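Local coordinates for protein esterase (PDB 7ATL) that hydrolyses carboxylic esters as a family VIII carboxylesterase with a beta-lactamase-like fold and also shows promiscuous acyltransferase activity, at residues D122-S126 / I138-E143; Y210-V214 / A254-Q258; I231-L237 / I247-S252. One frame throughout, in Å; residues are numbered along the deposited sequence.

Interaction 1 of 3, residues D122-S126 / I138-E143. With EDO (1,2-ethanediol), chain F.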
loop_
_atom_site.group_PDB
_atom_site.type_symbol
_atom_site.label_atom_id
_atom_site.label_comp_id
_atom_site.label_asym_id
_atom_site.label_seq_id
_atom_site.Cartn_x
_atom_site.Cartn_y
_atom_site.Cartn_z
ATOM N N ASP A 122 -0.904 -16.003 0.236
ATOM C CA ASP A 122 0.310 -15.647 1.010
ATOM C C ASP A 122 1.140 -14.638 0.206
ATOM O O ASP A 122 0.682 -14.148 -0.840
ATOM C CB ASP A 122 1.103 -16.908 1.390
ATOM C CG ASP A 122 1.891 -16.805 2.692
ATOM O OD1 ASP A 122 1.940 -15.687 3.277
ATOM O OD2 ASP A 122 2.479 -17.840 3.107
ATOM N N TYR A 123 2.294 -14.278 0.739
ATOM C CA TYR A 123 3.361 -13.538 0.038
ATOM C C TYR A 123 4.610 -14.411 0.117
ATOM O O TYR A 123 4.779 -15.057 1.165
ATOM C CB TYR A 123 3.595 -12.185 0.707
ATOM C CG TYR A 123 3.053 -10.981 -0.015
ATOM C CD1 TYR A 123 3.254 -10.795 -1.379
ATOM C CD2 TYR A 123 2.419 -9.965 0.689
ATOM C CE1 TYR A 123 2.781 -9.664 -2.028
ATOM C CE2 TYR A 123 1.957 -8.821 0.057
ATOM C CZ TYR A 123 2.129 -8.680 -1.303
ATOM O OH TYR A 123 1.656 -7.565 -1.912
ATOM N N ARG A 124 5.412 -14.443 -0.943
ATOM C CA ARG A 124 6.690 -15.182 -0.987
ATOM C C ARG A 124 7.606 -14.608 0.090
ATOM O O ARG A 124 8.386 -15.394 0.685
ATOM C CB ARG A 124 7.302 -15.053 -2.384
ATOM C CG ARG A 124 8.526 -15.915 -2.654
ATOM C CD ARG A 124 9.022 -15.630 -4.061
ATOM N NE ARG A 124 10.428 -15.255 -4.011
ATOM C CZ ARG A 124 10.969 -14.132 -4.477
ATOM N NH1 ARG A 124 10.243 -13.202 -5.071
ATOM N NH2 ARG A 124 12.273 -13.953 -4.368
ATOM N N LEU A 125 7.498 -13.302 0.354
ATOM C CA LEU A 125 8.349 -12.615 1.366
ATOM C C LEU A 125 7.920 -13.007 2.787
ATOM O O LEU A 125 8.736 -12.771 3.711
ATOM C CB LEU A 125 8.354 -11.100 1.147
ATOM C CG LEU A 125 7.003 -10.387 1.101
ATOM C CD1 LEU A 125 6.285 -10.420 2.437
ATOM C CD2 LEU A 125 7.180 -8.950 0.669
ATOM N N SER A 126 6.724 -13.593 2.969
ATOM C CA SER A 126 6.255 -14.161 4.263
ATOM C C SER A 126 6.695 -15.615 4.408
ATOM O O SER A 126 6.381 -16.186 5.475
ATOM C CB SER A 126 4.775 -14.112 4.423
ATOM O OG SER A 126 4.296 -12.821 4.150
ATOM N N ILE A 138 6.827 -17.832 -7.964
ATOM C CA ILE A 138 5.829 -16.754 -7.798
ATOM C C ILE A 138 6.570 -15.456 -7.445
ATOM O O ILE A 138 7.496 -15.482 -6.619
ATOM C CB ILE A 138 4.800 -17.190 -6.740
ATOM C CG1 ILE A 138 3.967 -18.356 -7.271
ATOM C CG2 ILE A 138 3.926 -16.033 -6.283
ATOM C CD1 ILE A 138 3.343 -19.186 -6.192
ATOM N N LYS A 139 6.164 -14.352 -8.061
ATOM C CA LYS A 139 6.744 -13.010 -7.833
ATOM C C LYS A 139 5.801 -12.185 -6.951
ATOM O O LYS A 139 4.576 -12.315 -7.070
ATOM C CB LYS A 139 7.027 -12.367 -9.193
ATOM C CG LYS A 139 7.944 -13.187 -10.098
ATOM C CD LYS A 139 9.330 -13.436 -9.506
ATOM C CE LYS A 139 10.039 -14.654 -10.062
ATOM N NZ LYS A 139 11.113 -15.078 -9.139
ATOM N N ASP A 140 6.368 -11.357 -6.085
ATOM C CA ASP A 140 5.591 -10.524 -5.132
ATOM C C ASP A 140 5.279 -9.157 -5.744
ATOM O O ASP A 140 4.535 -8.419 -5.092
ATOM C CB ASP A 140 6.329 -10.390 -3.797
ATOM C CG ASP A 140 6.295 -11.633 -2.918
ATOM O OD1 ASP A 140 5.399 -12.512 -3.139
ATOM O OD2 ASP A 140 7.143 -11.693 -1.966
ATOM N N GLY A 141 5.818 -8.825 -6.923
ATOM C CA GLY A 141 5.525 -7.561 -7.629
ATOM C C GLY A 141 6.642 -6.516 -7.562
ATOM O O GLY A 141 6.488 -5.468 -8.208
ATOM N N MET A 142 7.754 -6.751 -6.856
ATOM C CA MET A 142 8.801 -5.701 -6.643
ATOM C C MET A 142 10.169 -6.087 -7.225
ATOM O O MET A 142 11.067 -5.214 -7.247
ATOM C CB MET A 142 8.922 -5.399 -5.149
ATOM C CG MET A 142 7.679 -4.668 -4.636
ATOM S SD MET A 142 7.559 -4.685 -2.839
ATOM C CE MET A 142 7.003 -6.368 -2.589
ATOM N N GLU A 143 10.288 -7.306 -7.754
ATOM C CA GLU A 143 11.552 -7.924 -8.230
ATOM C C GLU A 143 11.538 -8.027 -9.758
ATOM O O GLU A 143 10.472 -7.828 -10.363
ATOM C CB GLU A 143 11.738 -9.307 -7.597
ATOM C CG GLU A 143 10.755 -10.367 -8.093
ATOM C CD GLU A 143 9.430 -10.310 -7.353
ATOM O OE1 GLU A 143 9.342 -10.948 -6.297
ATOM O OE2 GLU A 143 8.508 -9.576 -7.806
HETATM C C1 EDO F . 11.130 -17.432 -6.922
HETATM O O1 EDO F . 10.090 -16.454 -7.085
HETATM C C2 EDO F . 11.837 -17.381 -5.617
HETATM O O2 EDO F . 12.925 -18.264 -5.484
HETATM O O HOH W 1 2.150 -7.305 -4.422
#
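Three flat groups, the ring of Tyr123, the guanidinium of Arg124 and the carboxylate of Asp140, carry this contact. Asp140 OD1 reaches the edge of the Tyr123 ring, 3.3 Å from CD1, with carboxylate and ring planes 76° apart. In the ring plane, at the hydroxyl end, a water accepts from Tyr123 OH and donates to Asp140 O, linking the two loops. One face of the Arg124 guanidinium carries O1 of an ethanediol, probably from the crystallisation liquor, which accepts a hydrogen bond from Lys139 NZ. At the guanidinium edge NH1 forms a salt bridge with Glu143 OE1 (2.7 Å), the planes of the two groups 40° apart; a bend at chi3 (125°) turns the otherwise extended arginine into this position. NH2 has a second carboxylate partner, Glu248.

Asp140 spans successive backbone amides: OD1 takes Arg124 N through its syn lone pair (2.9 Å), and OD2 takes a weak bond from Leu125 N. Glu143 in turn fixes its own loop, OE1 accepting from Asp140 N (3.0 Å) and OE2 from Gly141 N, so the second carboxylate positions the first. Tyr123 OH also bonds Lys68 NZ, a pairing consistent with the SxxK serine, lysine and tyrosine site of family VIII esterases and class C beta-lactamases.

Interaction 2 of 3, residues Y210-V214 / A254-Q258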
loop_
_atom_site.group_PDB
_atom_site.type_symbol
_atom_site.label_atom_id
_atom_site.label_comp_id
_atom_site.label_asym_id
_atom_site.label_seq_id
_atom_site.Cartn_x
_atom_site.Cartn_y
_atom_site.Cartn_z
ATOM N N TYR A 210 4.564 2.490 -14.058
ATOM C CA TYR A 210 5.978 2.823 -14.352
ATOM C C TYR A 210 6.094 4.311 -14.685
ATOM O O TYR A 210 5.051 4.945 -14.945
ATOM C CB TYR A 210 6.482 1.970 -15.508
ATOM C CG TYR A 210 6.113 2.462 -16.880
ATOM C CD1 TYR A 210 4.855 2.242 -17.402
ATOM C CD2 TYR A 210 7.030 3.140 -17.664
ATOM C CE1 TYR A 210 4.517 2.666 -18.678
ATOM C CE2 TYR A 210 6.708 3.582 -18.937
ATOM C CZ TYR A 210 5.452 3.323 -19.457
ATOM O OH TYR A 210 5.139 3.711 -20.731
ATOM N N THR A 211 7.318 4.845 -14.667
ATOM C CA THR A 211 7.621 6.251 -15.037
ATOM C C THR A 211 8.725 6.262 -16.094
ATOM O O THR A 211 9.588 5.362 -16.041
ATOM C CB THR A 211 7.985 7.084 -13.807
ATOM O OG1 THR A 211 8.166 8.424 -14.270
ATOM C CG2 THR A 211 9.223 6.586 -13.094
ATOM N N THR A 212 8.663 7.213 -17.030
ATOM C CA THR A 212 9.751 7.533 -17.991
ATOM C C THR A 212 10.590 8.700 -17.463
ATOM O O THR A 212 11.598 9.002 -18.088
ATOM C CB THR A 212 9.217 7.909 -19.380
ATOM O OG1 THR A 212 8.412 9.080 -19.239
ATOM C CG2 THR A 212 8.466 6.773 -20.050
ATOM N N ASP A 213 10.185 9.323 -16.359
ATOM C CA ASP A 213 10.862 10.504 -15.765
ATOM C C ASP A 213 11.857 10.015 -14.708
ATOM O O ASP A 213 11.543 10.102 -13.499
ATOM C CB ASP A 213 9.813 11.469 -15.217
ATOM C CG ASP A 213 10.371 12.765 -14.668
ATOM O OD1 ASP A 213 11.584 12.808 -14.367
ATOM O OD2 ASP A 213 9.571 13.722 -14.526
ATOM N N VAL A 214 13.024 9.551 -15.154
ATOM C CA VAL A 214 14.096 8.955 -14.298
ATOM C C VAL A 214 14.537 9.929 -13.197
ATOM O O VAL A 214 14.678 9.476 -12.062
ATOM C CB VAL A 214 15.319 8.515 -15.131
ATOM C CG1 VAL A 214 16.356 7.798 -14.257
ATOM C CG2 VAL A 214 14.908 7.666 -16.337
ATOM N N ALA A 254 10.431 -0.016 -11.657
ATOM C CA ALA A 254 9.638 1.233 -11.796
ATOM C C ALA A 254 9.875 1.919 -13.156
ATOM O O ALA A 254 9.038 2.762 -13.534
ATOM C CB ALA A 254 9.972 2.164 -10.654
ATOM N N LEU A 255 10.979 1.622 -13.853
ATOM C CA LEU A 255 11.356 2.308 -15.127
ATOM C C LEU A 255 11.005 1.445 -16.332
ATOM O O LEU A 255 11.093 1.964 -17.440
ATOM C CB LEU A 255 12.851 2.650 -15.114
ATOM C CG LEU A 255 13.293 3.557 -13.957
ATOM C CD1 LEU A 255 14.803 3.701 -13.912
ATOM C CD2 LEU A 255 12.628 4.921 -14.042
ATOM N N ASP A 256 10.577 0.206 -16.098
ATOM C CA ASP A 256 10.363 -0.827 -17.137
ATOM C C ASP A 256 8.894 -0.806 -17.558
ATOM O O ASP A 256 8.069 -1.307 -16.804
ATOM C CB ASP A 256 10.771 -2.198 -16.598
ATOM C CG ASP A 256 10.708 -3.316 -17.617
ATOM O OD1 ASP A 256 10.316 -3.039 -18.765
ATOM O OD2 ASP A 256 11.051 -4.460 -17.244
ATOM N N ALA A 257 8.584 -0.306 -18.748
ATOM C CA ALA A 257 7.201 -0.256 -19.285
ATOM C C ALA A 257 6.661 -1.682 -19.513
ATOM O O ALA A 257 5.436 -1.818 -19.723
ATOM C CB ALA A 257 7.182 0.573 -20.558
ATOM N N GLN A 258 7.529 -2.699 -19.495
ATOM C CA GLN A 258 7.163 -4.113 -19.808
ATOM C C GLN A 258 6.883 -4.884 -18.514
ATOM O O GLN A 258 6.280 -5.957 -18.596
ATOM C CB GLN A 258 8.267 -4.890 -20.550
ATOM C CG GLN A 258 8.752 -4.293 -21.871
ATOM C CD GLN A 258 7.660 -3.651 -22.691
ATOM O OE1 GLN A 258 7.767 -2.497 -23.126
ATOM N NE2 GLN A 258 6.591 -4.397 -22.899
HETATM O O HOH W 2 11.933 4.709 -18.267
#
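Tyr210 and Thr211 meet Ala254-Ala257 where two loops of the beta-lactamase-like fold run together, one following helix 190-199 and the other, which opens with the end of a 3-10 turn, following strand 246-249. The single direct hydrogen bond between them is a backbone one, from Thr211 N to Ala254 O (2.9 Å, 159°). The same carbonyl oxygen also receives a CA-H...O contact from Tyr210 CA at 3.2 Å, so consecutive residues of the first loop converge on one acceptor. A water extends the backbone link by donating to both Thr211 O and Leu255 O.

Two side-chain turns shape the loops locally. Thr211 OG1 accepts from Asp213 N (3.0 Å), forming an ST turn; a chi1 of -176° swings the hydroxyl away from its own backbone N and leaves CG2 facing Leu255. In the other loop Asp256 OD1 accepts from Gln258 N, an Asx turn in which the amide approaches from above the carboxylate plane rather than within it.

Apolar contacts lie on both sides of the central backbone bond. Thr211 CG2 and Leu255 CD2 are 3.9 Å apart, their side chains running alongside each other and pointing the same way, and Val214 CG2 approaches the same leucine methyl at 4.2 Å. Leu217 packs against Thr211, Ala254 and Leu255, adding to this apolar patch. Further along, the aromatic ring of Tyr210 lies against Ala257 in a CH-pi contact. The methyl Ala257 CB stands over one ring face, 3.6 Å from the centroid and 21° off the ring normal, displaced toward the hydroxyl-bearing end, where its nearest ring atom is CZ of Tyr210 at 3.4 Å.

Interaction 3 of 3, residues I231-L237 / I247-S252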
loop_
_atom_site.group_PDB
_atom_site.type_symbol
_atom_site.label_atom_id
_atom_site.label_comp_id
_atom_site.label_asym_id
_atom_site.label_seq_id
_atom_site.Cartn_x
_atom_site.Cartn_y
_atom_site.Cartn_z
ATOM N N ILE A 231 19.506 0.815 -2.549
ATOM C CA ILE A 231 19.075 -0.592 -2.782
ATOM C C ILE A 231 19.554 -0.978 -4.185
ATOM O O ILE A 231 19.294 -0.202 -5.121
ATOM C CB ILE A 231 17.552 -0.727 -2.598
ATOM C CG1 ILE A 231 17.147 -0.466 -1.139
ATOM C CG2 ILE A 231 17.066 -2.086 -3.103
ATOM C CD1 ILE A 231 15.646 -0.208 -0.910
ATOM N N ARG A 232 20.278 -2.094 -4.328
ATOM C CA ARG A 232 20.738 -2.567 -5.659
ATOM C C ARG A 232 19.679 -3.536 -6.174
ATOM O O ARG A 232 19.081 -4.239 -5.349
ATOM C CB ARG A 232 22.148 -3.165 -5.582
ATOM C CG ARG A 232 23.250 -2.118 -5.402
ATOM C CD ARG A 232 24.607 -2.669 -4.973
ATOM N NE ARG A 232 24.530 -3.937 -4.222
ATOM C CZ ARG A 232 24.720 -4.108 -2.902
ATOM N NH1 ARG A 232 25.012 -3.075 -2.120
ATOM N NH2 ARG A 232 24.611 -5.328 -2.381
ATOM N N ASP A 233 19.412 -3.524 -7.473
ATOM C CA ASP A 233 18.454 -4.475 -8.091
ATOM C C ASP A 233 18.723 -5.870 -7.532
ATOM O O ASP A 233 19.913 -6.233 -7.458
ATOM C CB ASP A 233 18.549 -4.481 -9.622
ATOM C CG ASP A 233 17.576 -3.525 -10.301
ATOM O OD1 ASP A 233 17.024 -2.655 -9.580
ATOM O OD2 ASP A 233 17.378 -3.654 -11.541
ATOM N N GLY A 234 17.653 -6.576 -7.134
ATOM C CA GLY A 234 17.673 -7.992 -6.719
ATOM C C GLY A 234 18.249 -8.192 -5.329
ATOM O O GLY A 234 18.527 -9.329 -4.959
ATOM N N MET A 235 18.372 -7.133 -4.539
ATOM C CA MET A 235 18.826 -7.231 -3.125
ATOM C C MET A 235 17.796 -7.993 -2.279
ATOM O O MET A 235 16.598 -7.626 -2.327
ATOM C CB MET A 235 18.995 -5.818 -2.562
ATOM C CG MET A 235 19.944 -5.679 -1.400
ATOM S SD MET A 235 20.399 -3.931 -1.283
ATOM C CE MET A 235 21.933 -4.073 -0.364
ATOM N N LEU A 236 18.257 -8.957 -1.482
ATOM C CA LEU A 236 17.430 -9.653 -0.463
ATOM C C LEU A 236 17.642 -9.009 0.912
ATOM O O LEU A 236 18.664 -9.307 1.550
ATOM C CB LEU A 236 17.801 -11.139 -0.413
ATOM C CG LEU A 236 17.685 -11.919 -1.723
ATOM C CD1 LEU A 236 17.641 -13.422 -1.451
ATOM C CD2 LEU A 236 16.463 -11.509 -2.519
ATOM N N LEU A 237 16.653 -8.241 1.375
ATOM C CA LEU A 237 16.608 -7.523 2.684
ATOM C C LEU A 237 15.839 -8.344 3.726
ATOM O O LEU A 237 14.747 -8.831 3.393
ATOM C CB LEU A 237 15.916 -6.170 2.477
ATOM C CG LEU A 237 16.712 -5.161 1.657
ATOM C CD1 LEU A 237 16.034 -3.803 1.672
ATOM C CD2 LEU A 237 18.141 -5.042 2.185
ATOM N N ILE A 247 12.767 -10.098 1.551
ATOM C CA ILE A 247 12.035 -9.436 0.443
ATOM C C ILE A 247 13.056 -9.137 -0.658
ATOM O O ILE A 247 14.190 -8.715 -0.331
ATOM C CB ILE A 247 11.302 -8.166 0.934
ATOM C CG1 ILE A 247 10.689 -7.395 -0.235
ATOM C CG2 ILE A 247 12.237 -7.282 1.752
ATOM C CD1 ILE A 247 9.727 -6.340 0.173
ATOM N N GLU A 248 12.648 -9.337 -1.908
ATOM C CA GLU A 248 13.475 -9.101 -3.114
ATOM C C GLU A 248 13.028 -7.789 -3.746
ATOM O O GLU A 248 11.897 -7.742 -4.242
ATOM C CB GLU A 248 13.314 -10.257 -4.108
ATOM C CG GLU A 248 14.417 -10.269 -5.133
ATOM C CD GLU A 248 14.400 -11.331 -6.214
ATOM O OE1 GLU A 248 13.691 -12.366 -6.083
ATOM O OE2 GLU A 248 15.109 -11.087 -7.201
ATOM N N LEU A 249 13.902 -6.787 -3.773
ATOM C CA LEU A 249 13.571 -5.461 -4.344
ATOM C C LEU A 249 14.446 -5.188 -5.560
ATOM O O LEU A 249 15.648 -5.485 -5.515
ATOM C CB LEU A 249 13.792 -4.387 -3.285
ATOM C CG LEU A 249 12.852 -4.459 -2.090
ATOM C CD1 LEU A 249 13.262 -3.435 -1.014
ATOM C CD2 LEU A 249 11.416 -4.269 -2.543
ATOM N N ALA A 250 13.835 -4.621 -6.592
ATOM C CA ALA A 250 14.496 -4.232 -7.844
ATOM C C ALA A 250 14.022 -2.830 -8.202
ATOM O O ALA A 250 13.069 -2.650 -8.957
ATOM C CB ALA A 250 14.212 -5.261 -8.907
ATOM N N PRO A 251 14.684 -1.790 -7.649
ATOM C CA PRO A 251 14.334 -0.398 -7.946
ATOM C C PRO A 251 14.293 -0.001 -9.431
ATOM O O PRO A 251 13.621 0.956 -9.728
ATOM C CB PRO A 251 15.382 0.413 -7.176
ATOM C CG PRO A 251 15.739 -0.518 -6.040
ATOM C CD PRO A 251 15.756 -1.899 -6.652
ATOM N N SER A 252 14.911 -0.754 -10.332
ATOM C CA SER A 252 14.821 -0.479 -11.793
ATOM C C SER A 252 13.421 -0.832 -12.325
ATOM O O SER A 252 13.048 -0.276 -13.367
ATOM C CB SER A 252 15.906 -1.189 -12.567
ATOM O OG SER A 252 15.697 -2.594 -12.588
HETATM O O HOH W 3 17.475 -11.279 -6.229
#
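Backbone bonds pair Met235-Leu237 with Ile247-Leu249. Leu237 and Ile247 form a hydrogen-bonded pair, each N donating to the other's O at 3.0 Å. Leu249 N donates to Met235 O (3.2 Å, 167°), whereas Leu249 O receives weak bonds from Gly234 N and Met235 N. These strands form an antiparallel beta hairpin, and a type II turn from Arg232 to Met235 leads into the first of them, with Gly234 at positive phi.

Among the polar side chains, Asp233 OD1 receives Ser252 N through its syn lone pair (2.9 Å, 160°), tying the turn to the end of the second segment. A water donates to Gly234 O and, weakly, to Glu248 OE2, while Glu248 OE1 pairs with Arg124.

The apolar contacts divide between the faces of the hairpin. On the face of Leu237 and Leu249, their CD1 methyls meet at 3.9 Å, the side chains crossing at about a right angle. Ile231 bridges Leu249 and Pro251: chi1 of -66° sets CG1 beside the backbone N and CG2 opposite it, and CG2 lies 3.6 Å from Pro251 CG. Across the other face, Leu236 CD2 rests 3.5 Å from the aliphatic Glu248 CG.

Interactions 1 and 3 are neighbours, their centres about 12 Å apart, and touch directly. Arg124 joins Glu143 of one to Glu248 of the other, Met142 O probably accepts a hydrogen bond from Ala250 N, and Leu125 packs on Ile247 of the hairpin. Interaction 1 is the buried member, dominated by carboxylates gripping backbone amides and an arginine; interaction 3 is partly buried and combines strand pairing with apolar packing. Interaction 2, also partly buried, has the larger share of exposed residues and joins loops with one direct hydrogen bond, a bridging water and small apolar contacts. Its segments enclose those of interaction 3 in sequence, Ser252 and Ala254 being separated by one residue.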